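Local atomic coordinates of galactonate dehydratase (PDB entry 5OLC), a protein that belongs to the enolase superfamily, pairing a mandelate racemase/muconate lactonizing enzyme-type N-terminal domain with an enolase-like TIM-barrel domain. Residues Lys10-His21 and Thr36-Asp47; Asn134-Leu144 and Leu333-Thr341. All blocks are in the same frame, centred on the assembly; numbering follows the deposited sequence.

Contact 1: residues Lys10-His21 and Thr36-Asp47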
# COMPACT_ATOMS: atom_id res chain seq x y z
N LYS A 10 -26.17 -43.66 8.31
CA LYS A 10 -26.97 -42.59 7.72
C LYS A 10 -27.90 -41.84 8.70
O LYS A 10 -28.27 -42.36 9.75
CB LYS A 10 -27.77 -43.12 6.52
CG LYS A 10 -27.28 -44.45 5.95
CD LYS A 10 -26.37 -44.32 4.71
CE LYS A 10 -26.99 -44.91 3.45
NZ LYS A 10 -27.16 -46.40 3.49
N ILE A 11 -28.27 -40.59 8.31
CA ILE A 11 -29.20 -39.69 9.03
C ILE A 11 -30.62 -40.12 8.69
O ILE A 11 -30.95 -40.19 7.50
CB ILE A 11 -28.96 -38.18 8.65
CG1 ILE A 11 -27.57 -37.67 9.16
CG2 ILE A 11 -30.11 -37.28 9.14
CD1 ILE A 11 -27.00 -36.39 8.40
N LYS A 12 -31.44 -40.41 9.71
CA LYS A 12 -32.84 -40.78 9.46
C LYS A 12 -33.79 -39.58 9.74
O LYS A 12 -34.70 -39.34 8.93
CB LYS A 12 -33.29 -42.10 10.14
CG LYS A 12 -33.68 -42.06 11.61
CD LYS A 12 -34.64 -43.21 11.94
CE LYS A 12 -35.21 -43.14 13.34
NZ LYS A 12 -34.26 -43.63 14.39
N LYS A 13 -33.54 -38.81 10.84
CA LYS A 13 -34.39 -37.67 11.17
C LYS A 13 -33.68 -36.48 11.89
O LYS A 13 -33.14 -36.64 13.00
CB LYS A 13 -35.64 -38.12 11.97
CG LYS A 13 -35.40 -38.70 13.37
CD LYS A 13 -36.61 -39.51 13.82
CE LYS A 13 -36.61 -39.80 15.30
NZ LYS A 13 -36.94 -41.22 15.61
N ILE A 14 -33.76 -35.27 11.26
CA ILE A 14 -33.28 -33.99 11.82
C ILE A 14 -34.53 -33.33 12.43
O ILE A 14 -35.54 -33.17 11.74
CB ILE A 14 -32.56 -33.05 10.78
CG1 ILE A 14 -31.39 -33.76 10.06
CG2 ILE A 14 -32.06 -31.77 11.47
CD1 ILE A 14 -31.17 -33.30 8.65
N GLU A 15 -34.48 -32.97 13.73
CA GLU A 15 -35.62 -32.38 14.43
C GLU A 15 -35.32 -31.05 15.13
O GLU A 15 -34.85 -31.04 16.27
CB GLU A 15 -36.24 -33.39 15.42
CG GLU A 15 -37.11 -34.44 14.75
CD GLU A 15 -37.33 -35.76 15.47
OE1 GLU A 15 -36.91 -35.90 16.64
OE2 GLU A 15 -37.93 -36.66 14.85
N PRO A 16 -35.66 -29.90 14.48
CA PRO A 16 -35.45 -28.60 15.14
C PRO A 16 -36.56 -28.25 16.14
O PRO A 16 -37.72 -28.51 15.89
CB PRO A 16 -35.38 -27.63 13.96
CG PRO A 16 -36.20 -28.28 12.87
CD PRO A 16 -36.24 -29.75 13.13
N TYR A 17 -36.18 -27.71 17.30
CA TYR A 17 -37.13 -27.33 18.34
C TYR A 17 -36.86 -25.92 18.80
O TYR A 17 -35.74 -25.62 19.21
CB TYR A 17 -37.06 -28.26 19.56
CG TYR A 17 -37.20 -29.74 19.25
CD1 TYR A 17 -38.44 -30.29 18.95
CD2 TYR A 17 -36.11 -30.59 19.32
CE1 TYR A 17 -38.58 -31.65 18.67
CE2 TYR A 17 -36.23 -31.96 19.05
CZ TYR A 17 -37.47 -32.48 18.73
OH TYR A 17 -37.62 -33.82 18.45
N VAL A 18 -37.90 -25.05 18.73
CA VAL A 18 -37.85 -23.66 19.19
C VAL A 18 -38.40 -23.68 20.60
O VAL A 18 -39.56 -24.07 20.81
CB VAL A 18 -38.65 -22.69 18.30
CG1 VAL A 18 -38.63 -21.29 18.88
CG2 VAL A 18 -38.13 -22.69 16.88
N ILE A 19 -37.57 -23.31 21.57
CA ILE A 19 -37.98 -23.33 22.97
C ILE A 19 -38.06 -21.90 23.49
O ILE A 19 -37.15 -21.11 23.26
CB ILE A 19 -37.13 -24.31 23.84
CG1 ILE A 19 -35.60 -24.06 23.70
CG2 ILE A 19 -37.50 -25.76 23.49
CD1 ILE A 19 -34.69 -24.68 24.81
N SER A 20 -39.20 -21.56 24.13
CA SER A 20 -39.49 -20.21 24.64
C SER A 20 -39.67 -20.13 26.17
O SER A 20 -40.18 -21.08 26.77
CB SER A 20 -40.72 -19.66 23.93
OG SER A 20 -40.87 -18.27 24.20
N HIS A 21 -39.27 -19.00 26.80
CA HIS A 21 -39.41 -18.73 28.24
C HIS A 21 -39.25 -17.24 28.59
O HIS A 21 -38.25 -16.64 28.19
CB HIS A 21 -38.48 -19.65 29.08
CG HIS A 21 -37.77 -18.99 30.23
ND1 HIS A 21 -38.41 -18.71 31.42
CD2 HIS A 21 -36.47 -18.62 30.33
CE1 HIS A 21 -37.49 -18.15 32.20
NE2 HIS A 21 -36.31 -18.09 31.59
N THR A 36 -39.09 -12.44 26.65
CA THR A 36 -38.89 -13.84 26.28
C THR A 36 -37.47 -14.12 25.74
O THR A 36 -36.84 -13.23 25.14
CB THR A 36 -39.96 -14.32 25.24
OG1 THR A 36 -39.93 -13.49 24.08
CG2 THR A 36 -41.36 -14.35 25.81
N ARG A 37 -36.97 -15.35 25.99
CA ARG A 37 -35.71 -15.91 25.48
C ARG A 37 -36.18 -17.04 24.57
O ARG A 37 -36.73 -18.03 25.06
CB ARG A 37 -34.80 -16.50 26.59
CG ARG A 37 -34.32 -15.55 27.69
CD ARG A 37 -33.17 -14.64 27.27
NE ARG A 37 -31.85 -15.29 27.31
CZ ARG A 37 -31.05 -15.33 28.37
NH1 ARG A 37 -31.44 -14.79 29.52
NH2 ARG A 37 -29.86 -15.91 28.29
N LYS A 38 -36.07 -16.85 23.25
CA LYS A 38 -36.47 -17.86 22.26
C LYS A 38 -35.20 -18.38 21.59
O LYS A 38 -34.53 -17.64 20.86
CB LYS A 38 -37.43 -17.25 21.22
CG LYS A 38 -38.85 -17.78 21.30
CD LYS A 38 -39.81 -17.01 20.37
CE LYS A 38 -40.49 -15.84 21.03
NZ LYS A 38 -41.57 -16.27 21.95
N ILE A 39 -34.84 -19.65 21.87
CA ILE A 39 -33.66 -20.27 21.26
C ILE A 39 -34.10 -21.52 20.47
O ILE A 39 -35.07 -22.17 20.85
CB ILE A 39 -32.44 -20.51 22.23
CG1 ILE A 39 -32.38 -21.92 22.76
CG2 ILE A 39 -32.32 -19.49 23.39
CD1 ILE A 39 -31.31 -22.54 22.27
N CYS A 40 -33.42 -21.81 19.37
CA CYS A 40 -33.67 -22.99 18.54
C CYS A 40 -32.56 -24.01 18.82
O CYS A 40 -31.41 -23.63 19.00
CB CYS A 40 -33.73 -22.62 17.06
SG CYS A 40 -33.90 -24.04 15.95
N ILE A 41 -32.92 -25.31 18.88
CA ILE A 41 -32.05 -26.47 19.18
C ILE A 41 -32.37 -27.58 18.13
O ILE A 41 -33.50 -27.64 17.66
CB ILE A 41 -32.45 -26.95 20.62
CG1 ILE A 41 -32.13 -25.92 21.73
CG2 ILE A 41 -31.91 -28.30 20.98
CD1 ILE A 41 -30.73 -25.83 22.26
N VAL A 42 -31.41 -28.47 17.79
CA VAL A 42 -31.63 -29.61 16.87
C VAL A 42 -31.25 -30.93 17.49
O VAL A 42 -30.31 -31.00 18.28
CB VAL A 42 -30.89 -29.53 15.51
CG1 VAL A 42 -31.81 -29.25 14.35
CG2 VAL A 42 -29.67 -28.61 15.57
N LYS A 43 -31.90 -32.01 17.01
CA LYS A 43 -31.59 -33.39 17.35
C LYS A 43 -31.53 -34.16 16.03
O LYS A 43 -32.54 -34.34 15.34
CB LYS A 43 -32.64 -34.00 18.29
CG LYS A 43 -32.22 -35.32 18.93
CD LYS A 43 -33.45 -36.10 19.31
CE LYS A 43 -33.17 -37.17 20.33
NZ LYS A 43 -34.39 -37.54 21.10
N ILE A 44 -30.31 -34.57 15.65
CA ILE A 44 -30.13 -35.38 14.46
C ILE A 44 -30.00 -36.79 14.99
O ILE A 44 -29.21 -37.03 15.90
CB ILE A 44 -28.91 -34.98 13.56
CG1 ILE A 44 -28.98 -33.48 13.18
CG2 ILE A 44 -28.83 -35.88 12.30
CD1 ILE A 44 -27.71 -32.87 12.85
N THR A 45 -30.83 -37.69 14.45
CA THR A 45 -30.81 -39.10 14.82
C THR A 45 -30.56 -39.96 13.57
O THR A 45 -31.14 -39.75 12.50
CB THR A 45 -32.04 -39.54 15.69
OG1 THR A 45 -32.96 -40.29 14.90
CG2 THR A 45 -32.75 -38.38 16.41
N LEU A 46 -29.65 -40.94 13.75
CA LEU A 46 -29.22 -41.89 12.74
C LEU A 46 -30.17 -43.10 12.69
O LEU A 46 -30.94 -43.31 13.64
CB LEU A 46 -27.79 -42.36 13.06
CG LEU A 46 -26.68 -41.29 13.26
CD1 LEU A 46 -25.33 -41.95 13.42
CD2 LEU A 46 -26.63 -40.28 12.10
N ASP A 47 -30.09 -43.91 11.59
CA ASP A 47 -30.89 -45.12 11.40
C ASP A 47 -30.79 -46.04 12.64
O ASP A 47 -31.78 -46.64 13.04
CB ASP A 47 -30.43 -45.92 10.16
CG ASP A 47 -30.58 -45.28 8.79
OD1 ASP A 47 -31.34 -44.30 8.66
OD2 ASP A 47 -29.97 -45.80 7.83
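A classic beta bulge sets Lys12 and Lys13 together against the single residue Thr45, near one end of an antiparallel pair. Thr45 O accepts two backbone bonds in its carbonyl plane, from Lys12 N at 2.9 Å and from Lys13 N at 3.1 Å, the second nearly straight (171°). Thr45 N returns a bond to Lys13 O. Beyond the bulge the ladder continues through Tyr17/Ile41 and Ile19/Ile39, with Tyr17 N 2.7 Å from Ile41 O. Ile14, Val42 and Ile44 share a face: Ile14 lies alongside both partners, pointing the same way. Its chi1 of -54° puts CG2 anti to the backbone N, beside the carbonyl carbon, where it meets Val42 CG1 at 3.8 Å. Helix 60-70 packs on this face through Ile14, Pro16 and Val18. On the face of Tyr17 and Lys43, Lys43 CB meets the tyrosine ring at its edge, 4.2 Å from CE2, while Tyr17 OH donates to Glu15 OE1 at 2.8 Å, arriving from above the carboxylate plane. Near the far end Lys38 NZ bonds Ser20 OG at 3.1 Å. Strand 51-56 completes the three-stranded antiparallel meander, which with its helices forms the N-terminal capping domain characteristic of the enolase superfamily.

Contact 2: residues Asn134-Leu144 and Leu333-Thr341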
# COMPACT_ATOMS: atom_id res chain seq x y z
N ASN A 134 -6.01 -28.23 27.17
CA ASN A 134 -6.34 -27.63 28.46
C ASN A 134 -7.46 -28.45 29.13
O ASN A 134 -8.64 -28.30 28.76
CB ASN A 134 -6.78 -26.17 28.26
CG ASN A 134 -5.95 -25.37 27.28
OD1 ASN A 134 -6.47 -24.81 26.31
ND2 ASN A 134 -4.64 -25.30 27.51
N PRO A 135 -7.12 -29.34 30.10
CA PRO A 135 -8.16 -30.15 30.76
C PRO A 135 -9.02 -29.36 31.74
O PRO A 135 -10.10 -29.80 32.12
CB PRO A 135 -7.36 -31.24 31.45
CG PRO A 135 -6.04 -30.62 31.74
CD PRO A 135 -5.77 -29.65 30.63
N ILE A 136 -8.51 -28.21 32.16
CA ILE A 136 -9.15 -27.27 33.07
C ILE A 136 -9.15 -25.91 32.39
O ILE A 136 -8.16 -25.54 31.75
CB ILE A 136 -8.46 -27.25 34.48
CG1 ILE A 136 -8.65 -28.61 35.20
CG2 ILE A 136 -8.95 -26.09 35.36
CD1 ILE A 136 -7.43 -29.52 35.14
N ILE A 137 -10.31 -25.23 32.43
CA ILE A 137 -10.50 -23.91 31.85
C ILE A 137 -11.20 -23.03 32.92
O ILE A 137 -11.98 -23.56 33.71
CB ILE A 137 -11.16 -23.91 30.41
CG1 ILE A 137 -12.56 -23.34 30.39
CG2 ILE A 137 -11.16 -25.26 29.71
CD1 ILE A 137 -12.56 -21.99 29.91
N GLU A 138 -10.87 -21.73 33.01
CA GLU A 138 -11.45 -20.83 34.01
C GLU A 138 -12.38 -19.80 33.33
O GLU A 138 -11.92 -18.78 32.83
CB GLU A 138 -10.37 -20.18 34.93
CG GLU A 138 -9.24 -19.44 34.24
CD GLU A 138 -8.42 -18.55 35.15
OE1 GLU A 138 -8.01 -17.45 34.69
OE2 GLU A 138 -8.17 -18.94 36.31
N PRO A 139 -13.70 -20.09 33.24
CA PRO A 139 -14.59 -19.17 32.52
C PRO A 139 -14.92 -17.87 33.25
O PRO A 139 -14.66 -17.76 34.45
CB PRO A 139 -15.84 -20.02 32.25
CG PRO A 139 -15.87 -20.99 33.36
CD PRO A 139 -14.44 -21.26 33.75
N TYR A 140 -15.47 -16.89 32.52
CA TYR A 140 -15.88 -15.62 33.10
C TYR A 140 -17.40 -15.54 33.23
O TYR A 140 -18.14 -16.17 32.45
CB TYR A 140 -15.30 -14.41 32.35
CG TYR A 140 -15.66 -14.30 30.88
CD1 TYR A 140 -14.87 -14.91 29.90
CD2 TYR A 140 -16.73 -13.51 30.45
CE1 TYR A 140 -15.18 -14.79 28.54
CE2 TYR A 140 -17.04 -13.38 29.10
CZ TYR A 140 -16.26 -14.02 28.15
OH TYR A 140 -16.56 -13.90 26.81
N ALA A 141 -17.86 -14.81 34.26
CA ALA A 141 -19.28 -14.64 34.55
C ALA A 141 -19.82 -13.39 33.85
O ALA A 141 -19.29 -12.30 34.08
CB ALA A 141 -19.48 -14.54 36.06
N THR A 142 -20.87 -13.54 33.01
CA THR A 142 -21.51 -12.41 32.32
C THR A 142 -22.75 -11.93 33.10
O THR A 142 -23.62 -12.75 33.43
CB THR A 142 -21.80 -12.73 30.84
OG1 THR A 142 -22.72 -13.81 30.75
CG2 THR A 142 -20.56 -13.04 30.04
N GLY A 143 -22.80 -10.62 33.41
CA GLY A 143 -23.88 -10.01 34.18
C GLY A 143 -24.31 -8.61 33.79
O GLY A 143 -23.85 -7.62 34.37
N LEU A 144 -25.26 -8.54 32.83
CA LEU A 144 -25.86 -7.31 32.27
C LEU A 144 -26.93 -6.67 33.17
O LEU A 144 -27.51 -7.37 34.01
CB LEU A 144 -26.43 -7.52 30.81
CG LEU A 144 -27.17 -8.81 30.34
CD1 LEU A 144 -26.23 -9.95 30.02
CD2 LEU A 144 -28.32 -9.22 31.24
N LEU A 333 -4.00 -20.91 31.97
CA LEU A 333 -5.40 -21.34 31.95
C LEU A 333 -6.29 -20.51 31.03
O LEU A 333 -6.42 -19.30 31.25
CB LEU A 333 -6.04 -21.39 33.36
CG LEU A 333 -5.68 -22.56 34.27
CD1 LEU A 333 -6.21 -22.31 35.66
CD2 LEU A 333 -6.22 -23.87 33.74
N PRO A 334 -6.99 -21.15 30.05
CA PRO A 334 -7.87 -20.38 29.15
C PRO A 334 -9.21 -20.01 29.77
O PRO A 334 -9.58 -20.59 30.78
CB PRO A 334 -8.07 -21.35 27.98
CG PRO A 334 -8.00 -22.68 28.60
CD PRO A 334 -6.97 -22.58 29.68
N THR A 335 -9.95 -19.06 29.14
CA THR A 335 -11.30 -18.63 29.55
C THR A 335 -12.31 -18.86 28.42
O THR A 335 -11.92 -19.05 27.26
CB THR A 335 -11.39 -17.16 30.01
OG1 THR A 335 -11.23 -16.28 28.89
CG2 THR A 335 -10.43 -16.81 31.13
N MET A 336 -13.61 -18.83 28.76
CA MET A 336 -14.74 -18.95 27.84
C MET A 336 -15.96 -18.23 28.41
O MET A 336 -15.98 -17.94 29.62
CB MET A 336 -15.05 -20.41 27.51
CG MET A 336 -15.74 -21.15 28.63
SD MET A 336 -16.31 -22.76 28.11
CE MET A 336 -17.22 -23.19 29.48
N GLU A 337 -16.96 -17.93 27.56
CA GLU A 337 -18.15 -17.22 28.02
C GLU A 337 -19.14 -18.12 28.75
O GLU A 337 -19.78 -18.99 28.15
CB GLU A 337 -18.84 -16.44 26.87
CG GLU A 337 -19.83 -15.39 27.36
CD GLU A 337 -20.26 -14.33 26.37
OE1 GLU A 337 -19.44 -13.93 25.50
OE2 GLU A 337 -21.40 -13.82 26.53
N LEU A 338 -19.29 -17.88 30.06
CA LEU A 338 -20.23 -18.62 30.89
C LEU A 338 -21.37 -17.69 31.34
O LEU A 338 -21.20 -16.96 32.32
CB LEU A 338 -19.52 -19.28 32.08
CG LEU A 338 -20.28 -20.39 32.82
CD1 LEU A 338 -20.37 -21.68 31.99
CD2 LEU A 338 -19.63 -20.68 34.13
N ASP A 339 -22.50 -17.71 30.60
CA ASP A 339 -23.70 -16.91 30.89
C ASP A 339 -24.25 -17.25 32.27
O ASP A 339 -24.64 -18.39 32.50
CB ASP A 339 -24.79 -17.11 29.80
CG ASP A 339 -26.06 -16.29 29.99
OD1 ASP A 339 -25.96 -15.13 30.45
OD2 ASP A 339 -27.15 -16.80 29.65
N ARG A 340 -24.23 -16.28 33.20
CA ARG A 340 -24.70 -16.53 34.57
C ARG A 340 -26.07 -15.87 34.89
O ARG A 340 -26.52 -15.88 36.04
CB ARG A 340 -23.63 -16.15 35.62
CG ARG A 340 -22.31 -16.94 35.56
CD ARG A 340 -22.44 -18.44 35.30
NE ARG A 340 -23.13 -19.15 36.37
CZ ARG A 340 -23.84 -20.27 36.19
NH1 ARG A 340 -23.96 -20.80 34.98
NH2 ARG A 340 -24.44 -20.85 37.21
N THR A 341 -26.74 -15.35 33.84
CA THR A 341 -28.06 -14.71 33.95
C THR A 341 -29.16 -15.76 34.19
O THR A 341 -28.88 -16.96 34.27
CB THR A 341 -28.34 -13.85 32.69
OG1 THR A 341 -28.41 -14.69 31.53
CG2 THR A 341 -27.32 -12.73 32.48
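Ile136 touches Leu333, its CG2 3.9 Å from Leu333 CD2. Ile137 lays CB against Pro334 CG and sends CD1 to Met336 CG, whose side chain also packs on helix 309-321. Glu138 N donates to Pro334 O at 2.8 Å; its side chain crosses Leu333 at about a right angle, CG against CB, and carries its carboxylate to a salt bridge with Arg198. Pro139 CB touches both Met336 CG and Leu338 CB, each at 3.8 Å. The backbone N and O of Tyr140 bond Met336 O and, at 3.2 Å, Leu338 N, the residues flanking Glu337, as in parallel pairing. Tyr140 CG stands between the backbone N and the carbonyl carbon (chi1 59°), which brings the ring over Glu337: Glu337 CA lies 4.0 Å from the ring centroid, 24° off the normal, a CH-pi contact. Glu337 OE1 forms a salt bridge with Lys172. Ala141 CB meets Arg340 CG, and Thr142 CG2 lies 3.6 Å from Glu337 CG, the two side chains crossing near a right angle. Pairing an early strand with the late strand 337-339 in parallel, while strand 170-174 flanks the former, is characteristic of the closing seam of an enolase-type TIM barrel.

How the contacts relate
The centres of contacts 1 and 2 lie about 26 Å apart, in different sheets: contact 1 in the three-stranded antiparallel sheet of the N-terminal domain, contact 2 in the mixed sheet that includes the barrel strands. Both segments of contact 1 precede Asn134 in the chain, and the segments of contact 2 are separated by most of the barrel. The two nevertheless meet where a salt bridge joins Arg37 NH2 to Asp339 OD2 at 3.2 Å, with Thr341 packed beside the guanidinium group and Trp306 engaging it as a cation-pi partner. Arg37 thus ties the capping domain to the barrel at Asp339, the last residue of strand 337-339, itself paired with Thr142.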